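Local coordinates for VP5 (Halorubrum pleomorphic virus 2, PDB 6QGI), which is an envelope protein of a pleomorphic virus of haloarchaea and probably fuses the viral membrane with that of the host cell, at residues N112-W117 and D194-L199; D348-E353 and S427-T432; E373-T378 and A423-T428. One frame throughout, in Å; residues are numbered along the deposited sequence.

In the fold
Interaction 1 comes first along the chain. It ties helix 91-133 to the loop after strand 189-193, closing a long excursion that includes the small antiparallel sheet around strand 176-186. Interaction 2 opens later, on strand 343-355, and closes its loop just after strand 418-427. Interaction 3 nests within that span, apart from the shared end at Ser427 and Thr428. It closes a shorter loop, from the turn before strand 378-384 to strand 418-427. The two touch, with Val352 packed against Phe425 and Thr378. Interaction 1 is in series with both and lies across the chain's centre from them, its nearest atoms about 21 Å from theirs.

Interaction 1: residues N112-W117 and D194-L199; sequences NFLKTW and DPMSGL
Apolar contacts carry this meeting of a helix and a turn, and Pro195 is the centre of them. One of them is a CH-pi contact. Pro195 CD stands 3.4 Å from the centroid of the five-membered ring of Trp117, almost on the ring normal. CG of the same proline leans on Trp117 CG and CD2. CG anti to the backbone N (chi1 176°) carries the indole out to the proline, which lies over one ring face. Phe113, one helical turn earlier, has the same rotamer. Its CE2 meets Pro195 CB at 3.4 Å, so the proline is touched by both aromatic side chains. Leu114 CD2 reaches the proline CG and also lies 3.7 Å from Met196 SD. The methionine chain bends at chi2 and chi3, which brings the sulfur back toward the helix.

Polar bonds shape the turn itself. Asp194 OD1 accepts from Ser197 N at 2.8 Å and from Ser197 OG at 2.6 Å, both from above the carboxylate plane. The other oxygen, OD2, bonds to Thr167 OG1. Trp117 NE1 is bonded to Gly180 O of strand 176-186, which fixes the rotation of the indole. Trp228 of helix 225-253 meets the Trp117 ring edge-to-face.

The turn is an Asx motif, and its proline packs over an indole in a buried aromatic cluster of the N-terminal envelope-protein family region.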
# COMPACT_ATOMS: atom_id res chain seq x y z
N ASN A 112 -0.47 10.65 -10.22
CA ASN A 112 -0.47 10.22 -8.82
C ASN A 112 0.82 9.52 -8.45
O ASN A 112 1.38 9.79 -7.40
CB ASN A 112 -1.66 9.31 -8.53
CG ASN A 112 -2.98 10.03 -8.47
OD1 ASN A 112 -3.09 11.20 -8.09
ND2 ASN A 112 -4.03 9.33 -8.86
N PHE A 113 1.30 8.63 -9.35
CA PHE A 113 2.53 7.86 -9.19
C PHE A 113 3.76 8.79 -9.16
O PHE A 113 4.67 8.57 -8.36
CB PHE A 113 2.64 6.84 -10.33
CG PHE A 113 3.91 6.03 -10.39
CD1 PHE A 113 4.08 4.90 -9.60
CD2 PHE A 113 4.92 6.36 -11.29
CE1 PHE A 113 5.25 4.16 -9.67
CE2 PHE A 113 6.10 5.61 -11.35
CZ PHE A 113 6.25 4.51 -10.54
N LEU A 114 3.79 9.80 -10.03
CA LEU A 114 4.92 10.72 -10.12
C LEU A 114 4.89 11.79 -9.03
O LEU A 114 5.96 12.23 -8.61
CB LEU A 114 5.03 11.37 -11.51
CG LEU A 114 5.31 10.38 -12.66
CD1 LEU A 114 5.15 11.02 -14.01
CD2 LEU A 114 6.64 9.67 -12.47
N LYS A 115 3.69 12.17 -8.54
CA LYS A 115 3.55 13.14 -7.44
C LYS A 115 4.06 12.53 -6.13
O LYS A 115 4.66 13.23 -5.32
CB LYS A 115 2.09 13.58 -7.29
CG LYS A 115 1.66 14.72 -8.18
CD LYS A 115 0.19 15.05 -8.00
CE LYS A 115 -0.36 15.83 -9.18
NZ LYS A 115 0.22 17.20 -9.25
N THR A 116 3.85 11.21 -5.96
CA THR A 116 4.31 10.42 -4.81
C THR A 116 5.84 10.43 -4.77
O THR A 116 6.41 10.58 -3.69
CB THR A 116 3.73 8.99 -4.87
OG1 THR A 116 2.32 9.06 -5.01
CG2 THR A 116 4.08 8.14 -3.65
N TRP A 117 6.49 10.29 -5.96
CA TRP A 117 7.95 10.33 -6.12
C TRP A 117 8.45 11.77 -5.91
O TRP A 117 9.46 11.95 -5.24
CB TRP A 117 8.38 9.80 -7.52
CG TRP A 117 9.86 9.90 -7.79
CD1 TRP A 117 10.51 10.93 -8.42
CD2 TRP A 117 10.87 8.94 -7.45
NE1 TRP A 117 11.86 10.66 -8.49
CE2 TRP A 117 12.11 9.46 -7.90
CE3 TRP A 117 10.86 7.70 -6.80
CZ2 TRP A 117 13.32 8.77 -7.72
CZ3 TRP A 117 12.06 7.02 -6.63
CH2 TRP A 117 13.27 7.55 -7.10
N ASP A 194 14.99 8.76 -11.46
CA ASP A 194 13.56 9.05 -11.49
C ASP A 194 12.83 7.73 -11.81
O ASP A 194 13.49 6.78 -12.24
CB ASP A 194 13.24 10.20 -12.49
CG ASP A 194 13.65 9.96 -13.93
OD1 ASP A 194 14.20 8.90 -14.22
OD2 ASP A 194 13.38 10.82 -14.77
N PRO A 195 11.50 7.59 -11.60
CA PRO A 195 10.84 6.30 -11.89
C PRO A 195 10.90 5.84 -13.36
O PRO A 195 10.72 4.65 -13.61
CB PRO A 195 9.39 6.55 -11.47
CG PRO A 195 9.43 7.70 -10.56
CD PRO A 195 10.53 8.56 -11.05
N MET A 196 11.17 6.77 -14.28
CA MET A 196 11.22 6.45 -15.73
C MET A 196 12.60 5.91 -16.14
O MET A 196 12.64 4.91 -16.88
CB MET A 196 10.89 7.68 -16.58
CG MET A 196 9.54 8.29 -16.25
SD MET A 196 9.58 9.33 -14.77
CE MET A 196 10.04 10.90 -15.49
N SER A 197 13.68 6.56 -15.70
CA SER A 197 15.03 6.15 -16.08
C SER A 197 15.57 5.01 -15.21
O SER A 197 16.33 4.17 -15.70
CB SER A 197 15.99 7.33 -16.03
OG SER A 197 16.40 7.67 -14.71
N GLY A 198 15.18 4.99 -13.93
CA GLY A 198 15.66 4.02 -12.96
C GLY A 198 17.12 4.27 -12.63
O GLY A 198 17.57 5.42 -12.67
N LEU A 199 17.87 3.20 -12.34
CA LEU A 199 19.30 3.32 -12.06
C LEU A 199 20.09 3.29 -13.36
O LEU A 199 19.57 2.85 -14.38
CB LEU A 199 19.78 2.20 -11.13
CG LEU A 199 19.14 2.06 -9.74
CD1 LEU A 199 19.94 1.12 -8.91
CD2 LEU A 199 19.03 3.39 -9.01

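Interaction 2: residues D348-E353 and S427-T432; sequences DMSLVE and STAEQT
Ser350 carries much of this contact. Its CB lies 3.6 Å from Gln431 O. From there OG runs anti to the backbone N (chi1 -161°) toward the carbonyls of Ala429 and Gln431. The hydroxyl sits between the two. It is 3.1 Å from Ala429 O and forms at best a weak hydrogen bond to Gln431 O at 3.3 Å; its one proton could serve either. The methyl CB of Ala429 also comes against this OG. The serine backbone is met by Ser427, whose CB rests 3.3 Å from Ser350 O. Ser427 OG passes close to Ser350 CA. It weakly accepts from Ala429 N and donates to Gly377 O.

Asp348 holds the start of the short 3-10 turn. Its OD1 accepts from Ser350 N at 3.1 Å, forming an Asx turn. The donor comes from well above the carboxylate plane, 53° out of it. OD1 also accepts from Gln433 N just past the loop. One carboxylate oxygen thus ties both pieces of chain. OD2 lies 3.5 Å from Thr432 CG2, with the two side chains crossing at about a right angle.

The 3-10 turn interrupts strand 343-355, and the loop 427-432 joins strand 418-427 to strand 434-439. Both of those strands pair with 343-355. The end of Met349 leads away from the loop and touches Leu314 of strand 312-320 and Ile437 of 434-439, while Val352 packs on Leu314 and Phe425.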
# COMPACT_ATOMS: atom_id res chain seq x y z
N ASP A 348 -11.12 -6.19 10.65
CA ASP A 348 -11.40 -5.20 11.68
C ASP A 348 -10.23 -5.26 12.67
O ASP A 348 -10.13 -6.22 13.45
CB ASP A 348 -12.76 -5.43 12.36
CG ASP A 348 -13.12 -4.41 13.43
OD1 ASP A 348 -12.33 -3.49 13.65
OD2 ASP A 348 -14.20 -4.55 14.04
N MET A 349 -9.33 -4.25 12.60
CA MET A 349 -8.13 -4.14 13.43
C MET A 349 -8.47 -4.10 14.92
O MET A 349 -7.62 -4.44 15.74
CB MET A 349 -7.29 -2.91 13.05
CG MET A 349 -6.75 -2.97 11.63
SD MET A 349 -5.65 -4.38 11.31
CE MET A 349 -6.31 -4.95 9.75
N SER A 350 -9.72 -3.73 15.26
CA SER A 350 -10.21 -3.69 16.63
C SER A 350 -10.34 -5.12 17.22
O SER A 350 -10.50 -5.27 18.44
CB SER A 350 -11.55 -2.96 16.70
OG SER A 350 -11.84 -2.53 18.02
N LEU A 351 -10.26 -6.16 16.36
CA LEU A 351 -10.38 -7.55 16.77
C LEU A 351 -9.02 -8.29 16.83
O LEU A 351 -9.01 -9.50 17.07
CB LEU A 351 -11.37 -8.30 15.86
CG LEU A 351 -12.84 -7.83 15.90
CD1 LEU A 351 -13.65 -8.45 14.79
CD2 LEU A 351 -13.50 -8.12 17.25
N VAL A 352 -7.89 -7.55 16.69
CA VAL A 352 -6.54 -8.14 16.77
C VAL A 352 -6.29 -8.65 18.22
O VAL A 352 -6.53 -7.94 19.20
CB VAL A 352 -5.41 -7.19 16.27
CG1 VAL A 352 -5.16 -6.02 17.23
CG2 VAL A 352 -4.12 -7.95 16.00
N GLU A 353 -5.87 -9.92 18.32
CA GLU A 353 -5.55 -10.60 19.58
C GLU A 353 -4.19 -11.28 19.46
O GLU A 353 -3.62 -11.32 18.37
CB GLU A 353 -6.63 -11.64 19.92
CG GLU A 353 -7.73 -11.14 20.83
CD GLU A 353 -8.61 -12.26 21.35
OE1 GLU A 353 -9.44 -12.77 20.57
OE2 GLU A 353 -8.47 -12.62 22.54
N SER A 427 -6.77 -4.79 21.12
CA SER A 427 -6.98 -3.41 20.66
C SER A 427 -7.54 -2.50 21.76
O SER A 427 -8.27 -2.94 22.64
CB SER A 427 -7.92 -3.40 19.46
OG SER A 427 -7.94 -2.13 18.81
N THR A 428 -7.17 -1.20 21.67
CA THR A 428 -7.59 -0.10 22.54
C THR A 428 -8.92 0.49 22.02
O THR A 428 -9.72 1.00 22.82
CB THR A 428 -6.49 0.98 22.56
OG1 THR A 428 -5.21 0.38 22.73
CG2 THR A 428 -6.70 2.05 23.63
N ALA A 429 -9.13 0.42 20.68
CA ALA A 429 -10.27 0.96 19.95
C ALA A 429 -11.62 0.41 20.41
O ALA A 429 -11.78 -0.80 20.62
CB ALA A 429 -10.10 0.70 18.46
N GLU A 430 -12.59 1.32 20.58
CA GLU A 430 -13.97 1.02 20.99
C GLU A 430 -14.83 0.80 19.75
O GLU A 430 -15.69 -0.08 19.75
CB GLU A 430 -14.53 2.15 21.87
CG GLU A 430 -13.92 2.19 23.27
CD GLU A 430 -13.80 3.57 23.89
OE1 GLU A 430 -14.84 4.12 24.31
OE2 GLU A 430 -12.66 4.09 23.96
N GLN A 431 -14.58 1.59 18.68
CA GLN A 431 -15.26 1.50 17.38
C GLN A 431 -14.57 0.48 16.47
O GLN A 431 -13.44 0.08 16.75
CB GLN A 431 -15.26 2.88 16.70
CG GLN A 431 -16.33 3.84 17.22
CD GLN A 431 -16.37 5.14 16.44
OE1 GLN A 431 -15.92 5.24 15.29
NE2 GLN A 431 -16.92 6.18 17.06
N THR A 432 -15.23 0.08 15.37
CA THR A 432 -14.65 -0.84 14.39
C THR A 432 -13.55 -0.12 13.61
O THR A 432 -13.69 1.07 13.31
CB THR A 432 -15.72 -1.38 13.42
OG1 THR A 432 -16.26 -0.30 12.67
CG2 THR A 432 -16.82 -2.18 14.12

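Interaction 3: residues E373-T378 and A423-T428; sequences EPYSGT and ARFLST
Two aromatic rings meet edge-to-face here. Tyr375 has CG anti to the carbonyl carbon (chi1 -51°), and Phe425 takes the crowded position between the backbone N and the carbonyl carbon (chi1 74°). With these torsions the ring planes stand 82° apart. The CD2-CE2 edge of the tyrosine lies over the phenylalanine face, with CD2 above its centre and CE2 3.7 Å from Phe425 CE1. Trp356 adds a second edge-to-face partner for Tyr375.

Thr378 also has its hydroxyl in the crowded position. OG1 bonds to Tyr375 O at 2.7 Å across the type II turn 375-378. This leaves CG2 turned to Phe425 CD2, 4.1 Å away. Gly377, with positive phi, presents its carbonyl to the strand end. Thr428 N donates to Gly377 O at 2.8 Å in a nearly straight bond, from above the carbonyl plane. Ser427 OG adds a second at 3.3 Å, close to the C=O axis.

Thr378 and Ser427 form a non-hydrogen-bonded antiparallel pair beside the Gly377 carbonyl. One carbonyl gripped by two donors thus fixes the end of the turn, while the buried pair Tyr375 and Phe425 holds its start by apolar contact.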
# COMPACT_ATOMS: atom_id res chain seq x y z
N GLU A 373 8.68 -3.81 22.13
CA GLU A 373 7.83 -2.63 21.93
C GLU A 373 6.36 -3.03 21.75
O GLU A 373 6.06 -3.84 20.87
CB GLU A 373 8.33 -1.85 20.70
CG GLU A 373 7.97 -0.37 20.71
CD GLU A 373 8.85 0.52 19.85
OE1 GLU A 373 9.56 0.01 18.96
OE2 GLU A 373 8.83 1.75 20.09
N PRO A 374 5.42 -2.48 22.56
CA PRO A 374 4.00 -2.81 22.36
C PRO A 374 3.48 -2.21 21.05
O PRO A 374 4.02 -1.21 20.56
CB PRO A 374 3.31 -2.23 23.59
CG PRO A 374 4.20 -1.13 24.05
CD PRO A 374 5.60 -1.49 23.65
N TYR A 375 2.46 -2.83 20.46
CA TYR A 375 1.92 -2.40 19.17
C TYR A 375 0.98 -1.21 19.30
O TYR A 375 0.32 -1.06 20.33
CB TYR A 375 1.21 -3.57 18.47
CG TYR A 375 2.04 -4.84 18.39
CD1 TYR A 375 3.36 -4.81 17.94
CD2 TYR A 375 1.50 -6.07 18.74
CE1 TYR A 375 4.13 -5.97 17.87
CE2 TYR A 375 2.25 -7.24 18.65
CZ TYR A 375 3.57 -7.18 18.22
OH TYR A 375 4.32 -8.33 18.14
N SER A 376 0.93 -0.37 18.25
CA SER A 376 0.07 0.82 18.20
C SER A 376 -1.40 0.44 18.17
O SER A 376 -1.78 -0.54 17.52
CB SER A 376 0.42 1.69 16.99
OG SER A 376 0.26 0.99 15.77
N GLY A 377 -2.20 1.20 18.90
CA GLY A 377 -3.63 0.98 19.02
C GLY A 377 -4.01 -0.25 19.81
O GLY A 377 -5.18 -0.65 19.80
N THR A 378 -3.03 -0.88 20.50
CA THR A 378 -3.25 -2.07 21.33
C THR A 378 -2.85 -1.78 22.79
O THR A 378 -2.33 -0.71 23.10
CB THR A 378 -2.51 -3.32 20.78
OG1 THR A 378 -1.10 -3.21 20.98
CG2 THR A 378 -2.82 -3.62 19.33
N ALA A 423 0.27 -13.17 29.75
CA ALA A 423 0.16 -11.86 29.11
C ALA A 423 -0.37 -12.00 27.69
O ALA A 423 -0.04 -12.97 27.01
CB ALA A 423 1.51 -11.17 29.09
N ARG A 424 -1.19 -11.03 27.25
CA ARG A 424 -1.76 -11.00 25.90
C ARG A 424 -2.04 -9.56 25.46
O ARG A 424 -2.21 -8.69 26.31
CB ARG A 424 -3.05 -11.86 25.80
CG ARG A 424 -4.33 -11.24 26.36
CD ARG A 424 -5.56 -11.96 25.83
NE ARG A 424 -6.76 -11.13 25.86
CZ ARG A 424 -7.66 -11.13 26.83
NH1 ARG A 424 -7.51 -11.93 27.89
NH2 ARG A 424 -8.73 -10.35 26.76
N PHE A 425 -2.07 -9.31 24.14
CA PHE A 425 -2.37 -7.98 23.62
C PHE A 425 -3.73 -7.97 22.93
O PHE A 425 -4.13 -8.97 22.33
CB PHE A 425 -1.25 -7.44 22.70
CG PHE A 425 -1.16 -8.05 21.32
CD1 PHE A 425 -0.35 -9.15 21.08
CD2 PHE A 425 -1.85 -7.49 20.25
CE1 PHE A 425 -0.25 -9.70 19.80
CE2 PHE A 425 -1.76 -8.04 18.97
CZ PHE A 425 -0.96 -9.14 18.76
N LEU A 426 -4.43 -6.84 23.02
CA LEU A 426 -5.74 -6.61 22.41
C LEU A 426 -5.87 -5.13 22.05
O LEU A 426 -5.18 -4.31 22.65
CB LEU A 426 -6.91 -7.07 23.32
CG LEU A 426 -7.01 -6.48 24.74
CD1 LEU A 426 -7.79 -5.18 24.74
CD2 LEU A 426 -7.73 -7.41 25.64
N SER A 427 -6.77 -4.79 21.12
CA SER A 427 -6.98 -3.41 20.66
C SER A 427 -7.54 -2.50 21.76
O SER A 427 -8.27 -2.94 22.64
CB SER A 427 -7.92 -3.40 19.46
OG SER A 427 -7.94 -2.13 18.81
N THR A 428 -7.17 -1.20 21.67
CA THR A 428 -7.59 -0.10 22.54
C THR A 428 -8.92 0.49 22.02
O THR A 428 -9.72 1.00 22.82
CB THR A 428 -6.49 0.98 22.56
OG1 THR A 428 -5.21 0.38 22.73
CG2 THR A 428 -6.70 2.05 23.63